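Local coordinates for protein CytC3 (Streptomyces sp., PDB 3GJB) that probably halogenates an unactivated carbon of a carrier-bound amino acid, using iron(II), 2-oxoglutarate, dioxygen and chloride, at residues 154-159 and 251-256; 160-165 and 241-246. All coordinates share one frame; numbering follows the deposited sequence.

Contact 1 (154-159 and 251-256); sequences THSTEQ and DYRMGF. With AKG (2-oxoglutaric acid), chain D.
Thr154 and Met254 face each other with their CA atoms 5.3 Å apart, where the chain leaving strand 147-152 still runs beside the start of strand 253-262, and the backbone bond from Thr154 N to Met254 O is weak. The Thr154 hydroxyl adds two more bonds. Its OG1 accepts Met254 N at 2.7 Å and donates to Tyr252 O at 3.2 Å, meeting that oxygen in the carbonyl plane on a lone pair, so one side chain spans two successive peptide groups. With OG1 placed between the backbone N and the carbonyl carbon (chi1 59°), CG2 lies beside the backbone N and presses obliquely on the Tyr252 ring, 3.3 Å from CE1.

Farther along, His155 NE2 donates to Asp251 OD1 at 2.7 Å. The carboxylate is met on its syn side but 31° out of its plane, and ring and carboxylate are twisted 37° apart. The second carboxylate oxygen, OD2, receives hydrogen bonds from two waters, one shared with Thr157 OG1 and the other with Gln159 OE1.

Arg253 reaches the ligand by bending its chain at chi2 and chi3. Its NE donates a hydrogen bond to a water 2.6 Å away that is also hydrogen-bonded to Ser156 OG, while NH2 makes a weak 3.3 Å bond to O3 of the 2-oxoglutarate C5 carboxylate; an arginine on this carboxylate is a familiar feature of iron(II)/2-oxoglutarate enzymes. Phe106 O also accepts from NH1 and Gly161 O from NH2, so the guanidinium has protein partners besides the ligand.

In the six-stranded antiparallel sheet, strand 253-262 runs between 147-152 and 98-108. Helix 34-48 closes over this corner, Trp41 packing on Thr154 and Met254 and giving its indole NE1 to Tyr252 OH.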
ATOM      1  N   THR A 154       5.195  -6.160  12.131  1.00 38.56           N
ATOM      2  CA  THR A 154       5.641  -7.204  13.050  1.00 39.16           C
ATOM      3  C   THR A 154       6.473  -8.016  12.072  1.00 37.61           C
ATOM      4  O   THR A 154       6.510  -7.688  10.892  1.00 39.85           O
ATOM      5  CB  THR A 154       4.497  -8.103  13.569  1.00 38.94           C
ATOM      6  OG1 THR A 154       3.847  -8.726  12.461  1.00 42.83           O
ATOM      7  CG2 THR A 154       3.490  -7.302  14.367  1.00 38.71           C
ATOM      8  N   HIS A 155       7.151  -9.056  12.524  1.00 37.45           N
ATOM      9  CA  HIS A 155       7.929  -9.842  11.577  1.00 36.11           C
ATOM     10  C   HIS A 155       7.002 -10.677  10.682  1.00 35.39           C
ATOM     11  O   HIS A 155       5.929 -11.114  11.097  1.00 33.06           O
ATOM     12  CB  HIS A 155       8.900 -10.774  12.310  1.00 38.30           C
ATOM     13  CG  HIS A 155       8.225 -11.798  13.174  1.00 41.71           C
ATOM     14  ND1 HIS A 155       8.801 -13.016  13.468  1.00 41.76           N
ATOM     15  CD2 HIS A 155       7.035 -11.779  13.821  1.00 41.64           C
ATOM     16  CE1 HIS A 155       7.994 -13.703  14.256  1.00 41.14           C
ATOM     17  NE2 HIS A 155       6.916 -12.975  14.487  1.00 42.97           N
ATOM     18  N   SER A 156       7.405 -10.874   9.438  1.00 34.42           N
ATOM     19  CA  SER A 156       6.616 -11.693   8.544  1.00 34.52           C
ATOM     20  C   SER A 156       7.498 -12.901   8.308  1.00 35.33           C
ATOM     21  O   SER A 156       8.549 -12.793   7.679  1.00 36.61           O
ATOM     22  CB  SER A 156       6.343 -10.979   7.223  1.00 31.84           C
ATOM     23  OG  SER A 156       5.466 -11.767   6.439  1.00 33.38           O
ATOM     24  N   THR A 157       7.080 -14.050   8.818  1.00 36.15           N
ATOM     25  CA  THR A 157       7.878 -15.258   8.679  1.00 37.49           C
ATOM     26  C   THR A 157       7.122 -16.349   7.955  1.00 39.28           C
ATOM     27  O   THR A 157       5.925 -16.216   7.681  1.00 40.39           O
ATOM     28  CB  THR A 157       8.271 -15.803  10.055  1.00 36.40           C
ATOM     29  OG1 THR A 157       7.082 -16.174  10.770  1.00 38.50           O
ATOM     30  CG2 THR A 157       9.012 -14.743  10.850  1.00 36.17           C
ATOM     31  N   GLU A 158       7.825 -17.430   7.639  1.00 39.34           N
ATOM     32  CA  GLU A 158       7.173 -18.545   6.985  1.00 41.26           C
ATOM     33  C   GLU A 158       6.212 -19.128   8.000  1.00 39.91           C
ATOM     34  O   GLU A 158       5.125 -19.569   7.652  1.00 41.06           O
ATOM     35  CB  GLU A 158       8.183 -19.609   6.556  1.00 41.41           C
ATOM     36  CG  GLU A 158       9.001 -19.219   5.342  1.00 45.08           C
ATOM     37  CD  GLU A 158       9.947 -20.316   4.899  1.00 48.14           C
ATOM     38  OE1 GLU A 158       9.470 -21.420   4.549  1.00 49.64           O
ATOM     39  OE2 GLU A 158      11.170 -20.073   4.901  1.00 49.95           O
ATOM     40  N   GLN A 159       6.603 -19.106   9.267  1.00 38.74           N
ATOM     41  CA  GLN A 159       5.735 -19.664  10.288  1.00 38.79           C
ATOM     42  C   GLN A 159       4.431 -18.888  10.460  1.00 37.92           C
ATOM     43  O   GLN A 159       3.396 -19.496  10.721  1.00 38.44           O
ATOM     44  CB  GLN A 159       6.460 -19.771  11.633  1.00 40.42           C
ATOM     45  CG  GLN A 159       5.615 -20.463  12.691  1.00 44.60           C
ATOM     46  CD  GLN A 159       6.366 -20.760  13.976  1.00 47.71           C
ATOM     47  OE1 GLN A 159       6.805 -19.852  14.677  1.00 49.84           O
ATOM     48  NE2 GLN A 159       6.510 -22.043  14.293  1.00 48.33           N
ATOM     49  N   ASP A 251       1.523 -14.920  18.174  1.00 39.21           N
ATOM     50  CA  ASP A 251       2.409 -14.435  17.123  1.00 40.52           C
ATOM     51  C   ASP A 251       1.587 -14.039  15.900  1.00 42.24           C
ATOM     52  O   ASP A 251       1.255 -14.871  15.066  1.00 46.66           O
ATOM     53  CB  ASP A 251       3.419 -15.529  16.759  1.00 38.70           C
ATOM     54  CG  ASP A 251       4.273 -15.172  15.551  1.00 39.42           C
ATOM     55  OD1 ASP A 251       4.522 -13.972  15.320  1.00 41.00           O
ATOM     56  OD2 ASP A 251       4.715 -16.101  14.840  1.00 40.15           O
ATOM     57  N   TYR A 252       1.238 -12.770  15.793  1.00 43.14           N
ATOM     58  CA  TYR A 252       0.455 -12.339  14.648  1.00 42.72           C
ATOM     59  C   TYR A 252       1.354 -11.544  13.723  1.00 43.01           C
ATOM     60  O   TYR A 252       2.337 -10.945  14.157  1.00 43.89           O
ATOM     61  CB  TYR A 252      -0.734 -11.486  15.103  1.00 41.82           C
ATOM     62  CG  TYR A 252      -0.340 -10.128  15.629  1.00 41.56           C
ATOM     63  CD1 TYR A 252      -0.094  -9.069  14.755  1.00 40.73           C
ATOM     64  CD2 TYR A 252      -0.138  -9.921  16.994  1.00 41.27           C
ATOM     65  CE1 TYR A 252       0.353  -7.839  15.224  1.00 41.63           C
ATOM     66  CE2 TYR A 252       0.314  -8.693  17.479  1.00 41.42           C
ATOM     67  CZ  TYR A 252       0.560  -7.656  16.587  1.00 41.07           C
ATOM     68  OH  TYR A 252       1.033  -6.449  17.044  1.00 37.58           O
ATOM     69  N   ARG A 253       1.041 -11.570  12.439  1.00 42.94           N
ATOM     70  CA  ARG A 253       1.822 -10.819  11.483  1.00 43.38           C
ATOM     71  C   ARG A 253       0.980  -9.630  11.070  1.00 44.20           C
ATOM     72  O   ARG A 253      -0.225  -9.765  10.850  1.00 45.40           O
ATOM     73  CB  ARG A 253       2.160 -11.668  10.265  1.00 43.12           C
ATOM     74  CG  ARG A 253       2.699 -10.845   9.115  1.00 45.08           C
ATOM     75  CD  ARG A 253       1.592 -10.511   8.128  1.00 45.09           C
ATOM     76  NE  ARG A 253       1.417 -11.580   7.149  1.00 43.29           N
ATOM     77  CZ  ARG A 253       0.501 -11.585   6.187  1.00 43.60           C
ATOM     78  NH1 ARG A 253      -0.353 -10.573   6.060  1.00 41.52           N
ATOM     79  NH2 ARG A 253       0.457 -12.597   5.334  1.00 44.08           N
ATOM     80  N   MET A 254       1.609  -8.466  10.980  1.00 43.19           N
ATOM     81  CA  MET A 254       0.901  -7.262  10.593  1.00 39.67           C
ATOM     82  C   MET A 254       1.645  -6.524   9.514  1.00 39.13           C
ATOM     83  O   MET A 254       2.723  -5.980   9.749  1.00 38.14           O
ATOM     84  CB  MET A 254       0.712  -6.325  11.784  1.00 40.90           C
ATOM     85  CG  MET A 254      -0.190  -5.141  11.468  1.00 38.65           C
ATOM     86  SD  MET A 254      -1.799  -5.691  10.863  1.00 39.55           S
ATOM     87  CE  MET A 254      -2.586  -6.180  12.388  1.00 35.17           C
ATOM     88  N   GLY A 255       1.064  -6.519   8.322  1.00 37.61           N
ATOM     89  CA  GLY A 255       1.663  -5.812   7.216  1.00 37.26           C
ATOM     90  C   GLY A 255       0.862  -4.546   6.958  1.00 36.67           C
ATOM     91  O   GLY A 255      -0.359  -4.525   7.102  1.00 34.23           O
ATOM     92  N   PHE A 256       1.554  -3.474   6.604  1.00 36.37           N
ATOM     93  CA  PHE A 256       0.884  -2.229   6.300  1.00 35.60           C
ATOM     94  C   PHE A 256       1.241  -1.936   4.862  1.00 33.71           C
ATOM     95  O   PHE A 256       2.400  -1.744   4.543  1.00 33.60           O
ATOM     96  CB  PHE A 256       1.387  -1.103   7.196  1.00 37.44           C
ATOM     97  CG  PHE A 256       0.847   0.243   6.821  1.00 38.34           C
ATOM     98  CD1 PHE A 256      -0.507   0.528   6.967  1.00 38.01           C
ATOM     99  CD2 PHE A 256       1.685   1.220   6.301  1.00 36.87           C
ATOM    100  CE1 PHE A 256      -1.021   1.772   6.604  1.00 38.29           C
ATOM    101  CE2 PHE A 256       1.181   2.470   5.932  1.00 38.89           C
ATOM    102  CZ  PHE A 256      -0.175   2.744   6.085  1.00 37.55           C
TER
HETATM  103  C1  AKG D 321      -2.524 -11.026  -1.158  1.00 67.52           C
HETATM  104  O1  AKG D 321      -2.457 -10.024  -0.464  1.00 71.65           O
HETATM  105  O2  AKG D 321      -2.586 -10.897  -2.489  1.00 67.25           O
HETATM  106  C2  AKG D 321      -2.539 -12.383  -0.521  1.00 67.63           C
HETATM  107  O5  AKG D 321      -2.609 -13.411  -1.204  1.00 58.41           O
HETATM  108  C3  AKG D 321      -2.470 -12.456   0.984  1.00 66.78           C
HETATM  109  C4  AKG D 321      -2.520 -13.894   1.452  1.00 66.81           C
HETATM  110  C5  AKG D 321      -2.441 -13.953   2.947  1.00 67.63           C
HETATM  111  O3  AKG D 321      -2.339 -12.939   3.610  1.00 67.23           O
HETATM  112  O4  AKG D 321      -2.486 -15.149   3.539  1.00 68.12           O
HETATM  113  O   HOH W   1       3.397 -13.250   7.407  1.00 44.97           O
HETATM  114  O   HOH W   2       6.963 -16.452  13.310  1.00 39.06           O
HETATM  115  O   HOH W   3       4.847 -18.400  16.234  1.00 46.28           O

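Contact 2 (160-165 and 241-246); sequences NGCLQL and ASLPHT. With AKG (2-oxoglutaric acid), chain D.
Strands 163-165 and 240-242 pair antiparallel in the smaller sheet of a cupin-type double-stranded beta-helix, the fold of the PhyH family. Backbone hydrogen bonds define the ladder: Gln164 and Ala241 form a hydrogen-bonded pair, with Gln164 N to Ala241 O at 2.7 Å and Ala241 N to Gln164 O at 2.8 Å. Beyond the non-hydrogen-bonded pair Leu163-Ser242, a nearly straight bond (173°) runs from Leu243 N to Cys162 O.

Apolar packing follows the same path. Leu243 splits its branches, CD1 lying 3.9 Å from Cys162 SG while CD2 and CG lie across the side chain of Gln164. At the loop end, a CH-pi contact puts Asn160 CA over one face of the His245 ring, 3.6 Å from its centroid, and His245 NE2 is hydrogen-bonded to Asp251 O. Replacing His245 with an alanine would probably uncover this side of Asn160 and leave Asp251 O without its imidazole partner. At Gly161 (phi 84°) a CB would be tight against Leu243 O and jammed against Asn160 O, which calls for glycine.

Polar contact with the ligand falls to Ser242, also bonded to Thr115 OG1: its OG, set between the backbone N and the carbonyl carbon (chi1 66°), donates to 2-oxoglutarate O4 at 2.9 Å.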
ATOM      1  N   ASN A 160       4.458 -17.560  10.322  1.00 36.64           N
ATOM      2  CA  ASN A 160       3.207 -16.820  10.487  1.00 35.34           C
ATOM      3  C   ASN A 160       2.474 -16.408   9.205  1.00 34.31           C
ATOM      4  O   ASN A 160       1.685 -15.467   9.199  1.00 35.68           O
ATOM      5  CB  ASN A 160       3.377 -15.634  11.467  1.00 33.20           C
ATOM      6  CG  ASN A 160       4.258 -14.510  10.943  1.00 35.00           C
ATOM      7  OD1 ASN A 160       4.698 -13.676  11.730  1.00 36.74           O
ATOM      8  ND2 ASN A 160       4.497 -14.461   9.636  1.00 33.19           N
ATOM      9  N   GLY A 161       2.736 -17.147   8.128  1.00 33.62           N
ATOM     10  CA  GLY A 161       2.056 -16.944   6.859  1.00 35.55           C
ATOM     11  C   GLY A 161       2.533 -15.891   5.888  1.00 36.77           C
ATOM     12  O   GLY A 161       1.711 -15.256   5.231  1.00 36.69           O
ATOM     13  N   CYS A 162       3.845 -15.723   5.768  1.00 38.29           N
ATOM     14  CA  CYS A 162       4.409 -14.718   4.879  1.00 39.97           C
ATOM     15  C   CYS A 162       4.011 -14.914   3.422  1.00 42.14           C
ATOM     16  O   CYS A 162       3.629 -16.008   3.005  1.00 41.39           O
ATOM     17  CB  CYS A 162       5.934 -14.716   4.979  1.00 40.35           C
ATOM     18  SG  CYS A 162       6.714 -16.187   4.254  1.00 39.06           S
ATOM     19  N   LEU A 163       4.111 -13.833   2.653  1.00 43.88           N
ATOM     20  CA  LEU A 163       3.795 -13.859   1.235  1.00 45.32           C
ATOM     21  C   LEU A 163       4.830 -14.683   0.482  1.00 45.77           C
ATOM     22  O   LEU A 163       5.920 -14.963   0.988  1.00 44.45           O
ATOM     23  CB  LEU A 163       3.788 -12.436   0.666  1.00 48.84           C
ATOM     24  CG  LEU A 163       2.591 -11.495   0.877  1.00 52.57           C
ATOM     25  CD1 LEU A 163       1.863 -11.806   2.174  1.00 53.54           C
ATOM     26  CD2 LEU A 163       3.099 -10.047   0.866  1.00 51.44           C
ATOM     27  N   GLN A 164       4.476 -15.065  -0.738  1.00 45.93           N
ATOM     28  CA  GLN A 164       5.360 -15.833  -1.597  1.00 46.99           C
ATOM     29  C   GLN A 164       5.371 -15.171  -2.961  1.00 48.85           C
ATOM     30  O   GLN A 164       4.319 -14.931  -3.562  1.00 48.11           O
ATOM     31  CB  GLN A 164       4.872 -17.270  -1.715  1.00 45.93           C
ATOM     32  CG  GLN A 164       5.049 -18.073  -0.453  1.00 44.15           C
ATOM     33  CD  GLN A 164       4.242 -19.345  -0.473  1.00 45.12           C
ATOM     34  OE1 GLN A 164       3.018 -19.315  -0.383  1.00 45.80           O
ATOM     35  NE2 GLN A 164       4.921 -20.473  -0.603  1.00 45.47           N
ATOM     36  N   LEU A 165       6.571 -14.861  -3.434  1.00 51.36           N
ATOM     37  CA  LEU A 165       6.740 -14.214  -4.723  1.00 53.55           C
ATOM     38  C   LEU A 165       7.459 -15.126  -5.703  1.00 54.86           C
ATOM     39  O   LEU A 165       8.203 -16.031  -5.310  1.00 55.22           O
ATOM     40  CB  LEU A 165       7.502 -12.902  -4.539  1.00 52.71           C
ATOM     41  CG  LEU A 165       6.674 -11.894  -3.743  1.00 53.39           C
ATOM     42  CD1 LEU A 165       7.525 -10.724  -3.307  1.00 54.21           C
ATOM     43  CD2 LEU A 165       5.511 -11.436  -4.597  1.00 51.94           C
ATOM     44  N   ALA A 241       1.636 -15.798  -3.749  1.00 37.91           N
ATOM     45  CA  ALA A 241       0.920 -16.815  -2.999  1.00 36.84           C
ATOM     46  C   ALA A 241       1.220 -16.524  -1.542  1.00 36.34           C
ATOM     47  O   ALA A 241       1.884 -15.546  -1.231  1.00 36.48           O
ATOM     48  CB  ALA A 241       1.411 -18.206  -3.381  1.00 33.94           C
ATOM     49  N   SER A 242       0.718 -17.350  -0.641  1.00 37.28           N
ATOM     50  CA  SER A 242       0.993 -17.131   0.764  1.00 37.92           C
ATOM     51  C   SER A 242       0.873 -18.433   1.519  1.00 38.95           C
ATOM     52  O   SER A 242       0.084 -19.311   1.164  1.00 38.80           O
ATOM     53  CB  SER A 242       0.040 -16.096   1.356  1.00 34.94           C
ATOM     54  OG  SER A 242      -1.289 -16.587   1.366  1.00 38.33           O
ATOM     55  N   LEU A 243       1.683 -18.545   2.561  1.00 39.71           N
ATOM     56  CA  LEU A 243       1.715 -19.724   3.395  1.00 39.27           C
ATOM     57  C   LEU A 243       0.687 -19.601   4.497  1.00 39.12           C
ATOM     58  O   LEU A 243       0.223 -18.507   4.806  1.00 38.22           O
ATOM     59  CB  LEU A 243       3.097 -19.860   4.033  1.00 41.03           C
ATOM     60  CG  LEU A 243       4.253 -20.156   3.086  1.00 41.72           C
ATOM     61  CD1 LEU A 243       5.570 -19.894   3.795  1.00 39.70           C
ATOM     62  CD2 LEU A 243       4.148 -21.609   2.623  1.00 39.40           C
ATOM     63  N   PRO A 244       0.291 -20.737   5.083  1.00 38.04           N
ATOM     64  CA  PRO A 244      -0.684 -20.698   6.171  1.00 37.22           C
ATOM     65  C   PRO A 244       0.083 -20.273   7.421  1.00 37.18           C
ATOM     66  O   PRO A 244       1.308 -20.363   7.463  1.00 36.33           O
ATOM     67  CB  PRO A 244      -1.169 -22.148   6.253  1.00 38.37           C
ATOM     68  CG  PRO A 244       0.054 -22.930   5.846  1.00 37.66           C
ATOM     69  CD  PRO A 244       0.548 -22.124   4.651  1.00 36.70           C
ATOM     70  N   HIS A 245      -0.634 -19.797   8.430  1.00 36.59           N
ATOM     71  CA  HIS A 245      -0.001 -19.373   9.666  1.00 35.92           C
ATOM     72  C   HIS A 245      -0.009 -20.590  10.581  1.00 36.25           C
ATOM     73  O   HIS A 245      -1.063 -21.028  11.035  1.00 36.69           O
ATOM     74  CB  HIS A 245      -0.792 -18.220  10.289  1.00 34.55           C
ATOM     75  CG  HIS A 245      -0.187 -17.678  11.546  1.00 37.25           C
ATOM     76  ND1 HIS A 245       0.284 -18.490  12.556  1.00 36.59           N
ATOM     77  CD2 HIS A 245      -0.020 -16.404  11.978  1.00 36.91           C
ATOM     78  CE1 HIS A 245       0.711 -17.741  13.557  1.00 37.41           C
ATOM     79  NE2 HIS A 245       0.537 -16.472  13.233  1.00 36.84           N
ATOM     80  N   THR A 246       1.169 -21.135  10.850  1.00 35.98           N
ATOM     81  CA  THR A 246       1.276 -22.325  11.687  1.00 36.81           C
ATOM     82  C   THR A 246       2.061 -22.067  12.962  1.00 37.31           C
ATOM     83  O   THR A 246       2.617 -22.993  13.544  1.00 40.13           O
ATOM     84  CB  THR A 246       1.966 -23.474  10.910  1.00 35.10           C
ATOM     85  OG1 THR A 246       3.242 -23.028  10.437  1.00 35.73           O
ATOM     86  CG2 THR A 246       1.131 -23.884   9.712  1.00 33.93           C
TER
HETATM   87  C1  AKG D 321      -2.524 -11.026  -1.158  1.00 67.52           C
HETATM   88  O1  AKG D 321      -2.457 -10.024  -0.464  1.00 71.65           O
HETATM   89  O2  AKG D 321      -2.586 -10.897  -2.489  1.00 67.25           O
HETATM   90  C2  AKG D 321      -2.539 -12.383  -0.521  1.00 67.63           C
HETATM   91  O5  AKG D 321      -2.609 -13.411  -1.204  1.00 58.41           O
HETATM   92  C3  AKG D 321      -2.470 -12.456   0.984  1.00 66.78           C
HETATM   93  C4  AKG D 321      -2.520 -13.894   1.452  1.00 66.81           C
HETATM   94  C5  AKG D 321      -2.441 -13.953   2.947  1.00 67.63           C
HETATM   95  O3  AKG D 321      -2.339 -12.939   3.610  1.00 67.23           O
HETATM   96  O4  AKG D 321      -2.486 -15.149   3.539  1.00 68.12           O

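In the fold
The segments follow one another as 154-159, 160-165, 241-246 and 251-256, so contact 2 is enclosed by contact 1 along the chain, and their centres lie 9 Å apart. Contact 1 borders the six-stranded sheet through strand 253-262; contact 2 belongs to the three-stranded one, and the loops 153-162 and 243-252 carry the chain between the two sheets. Gln159 O and Thr246 N, 2.8 Å apart, probably form a hydrogen bond across the two contacts. Both reach the same 2-oxoglutarate, whose C5 carboxylate, at the end of the cosubstrate remote from its keto group, is bonded by Ser242 and, weakly, by Arg253; Lys108 also bonds the ligand.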